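Local coordinates for MccB protein (Escherichia coli, PDB 3H5N) that probably uses ATP to adenylate the peptide precursor of the antibiotic microcin C7, as a bacterial relative of ubiquitin-activating E1 enzymes, at residues 244-249 against 327-332. Sequence-based numbering, arbitrary orientation.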
loop_
_atom_site.group_PDB
_atom_site.type_symbol
_atom_site.label_atom_id
_atom_site.label_comp_id
_atom_site.label_asym_id
_atom_site.label_seq_id
_atom_site.Cartn_x
_atom_site.Cartn_y
_atom_site.Cartn_z
ATOM N N ASN A 244 -13.558 7.467 25.767
ATOM C CA ASN A 244 -12.653 8.268 24.926
ATOM C C ASN A 244 -11.251 7.630 24.810
ATOM O O ASN A 244 -11.130 6.524 24.318
ATOM C CB ASN A 244 -12.615 9.756 25.365
ATOM C CG ASN A 244 -13.999 10.404 25.340
ATOM O OD1 ASN A 244 -14.821 10.099 24.474
ATOM N ND2 ASN A 244 -14.255 11.312 26.278
ATOM N N ASP A 245 -10.209 8.310 25.269
ATOM C CA ASP A 245 -8.827 7.829 25.103
ATOM C C ASP A 245 -8.398 6.697 26.054
ATOM O O ASP A 245 -7.266 6.227 25.981
ATOM C CB ASP A 245 -7.876 9.009 25.265
ATOM C CG ASP A 245 -8.244 9.852 26.460
ATOM O OD1 ASP A 245 -8.945 10.863 26.276
ATOM O OD2 ASP A 245 -7.896 9.458 27.577
ATOM N N ILE A 246 -9.280 6.278 26.959
ATOM C CA ILE A 246 -8.987 5.143 27.850
ATOM C C ILE A 246 -9.634 3.829 27.375
ATOM O O ILE A 246 -10.859 3.745 27.195
ATOM C CB ILE A 246 -9.352 5.467 29.321
ATOM C CG1 ILE A 246 -8.534 6.660 29.787
ATOM C CG2 ILE A 246 -9.090 4.260 30.249
ATOM C CD1 ILE A 246 -8.804 7.076 31.235
ATOM N N ALA A 247 -8.793 2.829 27.121
ATOM C CA ALA A 247 -9.254 1.471 26.780
ATOM C C ALA A 247 -9.688 0.791 28.060
ATOM O O ALA A 247 -9.022 0.920 29.095
ATOM C CB ALA A 247 -8.159 0.686 26.111
ATOM N N VAL A 248 -10.819 0.094 27.986
ATOM C CA VAL A 248 -11.459 -0.488 29.155
ATOM C C VAL A 248 -11.818 -1.947 28.901
ATOM O O VAL A 248 -12.418 -2.275 27.885
ATOM C CB VAL A 248 -12.715 0.334 29.578
ATOM C CG1 VAL A 248 -13.467 -0.372 30.720
ATOM C CG2 VAL A 248 -12.285 1.751 29.994
ATOM N N PHE A 249 -11.409 -2.832 29.798
ATOM C CA PHE A 249 -11.965 -4.190 29.766
ATOM C C PHE A 249 -12.282 -4.691 31.168
ATOM O O PHE A 249 -11.622 -4.308 32.126
ATOM C CB PHE A 249 -11.080 -5.161 28.982
ATOM C CG PHE A 249 -9.780 -5.497 29.651
ATOM C CD1 PHE A 249 -8.742 -4.567 29.698
ATOM C CD2 PHE A 249 -9.572 -6.769 30.182
ATOM C CE1 PHE A 249 -7.534 -4.885 30.302
ATOM C CE2 PHE A 249 -8.370 -7.092 30.797
ATOM C CZ PHE A 249 -7.350 -6.153 30.857
ATOM N N GLY A 327 -8.541 -0.025 33.128
ATOM C CA GLY A 327 -8.346 1.050 32.185
ATOM C C GLY A 327 -6.884 1.143 31.813
ATOM O O GLY A 327 -6.013 1.065 32.683
ATOM N N ILE A 328 -6.630 1.266 30.514
ATOM C CA ILE A 328 -5.302 1.556 29.970
ATOM C C ILE A 328 -5.360 2.905 29.270
ATOM O O ILE A 328 -6.132 3.093 28.317
ATOM C CB ILE A 328 -4.835 0.437 28.998
ATOM C CG1 ILE A 328 -4.640 -0.868 29.778
ATOM C CG2 ILE A 328 -3.523 0.797 28.287
ATOM C CD1 ILE A 328 -4.424 -2.052 28.912
ATOM N N TRP A 329 -4.548 3.857 29.753
ATOM C CA TRP A 329 -4.499 5.202 29.160
ATOM C C TRP A 329 -3.738 5.154 27.834
ATOM O O TRP A 329 -2.911 4.255 27.609
ATOM C CB TRP A 329 -3.811 6.176 30.131
ATOM C CG TRP A 329 -4.691 6.799 31.223
ATOM C CD1 TRP A 329 -4.890 8.141 31.433
ATOM C CD2 TRP A 329 -5.421 6.127 32.256
ATOM N NE1 TRP A 329 -5.699 8.344 32.518
ATOM C CE2 TRP A 329 -6.047 7.129 33.044
ATOM C CE3 TRP A 329 -5.613 4.780 32.598
ATOM C CZ2 TRP A 329 -6.860 6.827 34.139
ATOM C CZ3 TRP A 329 -6.433 4.474 33.697
ATOM C CH2 TRP A 329 -7.043 5.491 34.452
ATOM N N SER A 330 -4.026 6.100 26.943
ATOM C CA SER A 330 -3.315 6.187 25.664
ATOM C C SER A 330 -2.453 7.433 25.529
ATOM O O SER A 330 -1.583 7.487 24.667
ATOM C CB SER A 330 -4.268 6.057 24.461
ATOM O OG SER A 330 -5.337 7.002 24.535
ATOM N N ASP A 331 -2.670 8.420 26.388
ATOM C CA ASP A 331 -1.908 9.656 26.272
ATOM C C ASP A 331 -0.960 9.874 27.449
ATOM O O ASP A 331 -0.346 10.932 27.564
ATOM C CB ASP A 331 -2.831 10.864 26.043
ATOM C CG ASP A 331 -3.812 11.093 27.186
ATOM O OD1 ASP A 331 -3.495 10.742 28.353
ATOM O OD2 ASP A 331 -4.922 11.616 26.909
ATOM N N GLU A 332 -0.893 8.883 28.328
ATOM C CA GLU A 332 0.168 8.756 29.331
ATOM C C GLU A 332 0.372 7.266 29.572
ATOM O O GLU A 332 -0.463 6.435 29.198
ATOM C CB GLU A 332 -0.150 9.522 30.639
ATOM C CG GLU A 332 -1.398 9.079 31.354
ATOM C CD GLU A 332 -1.752 9.962 32.546
ATOM O OE1 GLU A 332 -1.151 9.812 33.629
ATOM O OE2 GLU A 332 -2.654 10.802 32.401
HETATM O O HOH W 1 -5.250 8.289 28.034
#
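Ala-247 and Ile-328 form a hydrogen-bonded antiparallel pair and illustrate how a regular strand pairing gives way, a residue or two on, to side-chain and water contacts. Ile-328 N donates to Ala-247 O at 2.8 Å, nearly straight at 165°, and Ala-247 N returns a more bent bond to Ile-328 O at 2.9 Å. Beside this pair the packing is close: extended in its outer torsion (chi2 -180°), Ile-246 lies alongside Trp-329 and sets CD1 over one indole face, 3.6 Å from the centroid of the five-membered ring, a CH-pi contact. Ser-330 OG then reaches back and donates in the carbonyl plane to a lone pair of Asp-245 O, a short bond of 2.5 Å that ties together the segments beyond the strand pairing. Past it the fit is looser: a water accepts from Ser-330 N and donates to Asp-245 OD2, which stands 3.7 Å from Asp-331 OD2. The second subunit closes over both carboxylates, Gly-27 N binding Asp-245 OD2 and Tyr-105 OH binding Asp-331 OD2, which probably eases their repulsion. Within the Rossmann-like ThiF domain, strands 246-253 and 324-328 run between strands 237-243 and 335-339, with Phe-249 and Ile-328 packed on Leu-304 of helix 295-314.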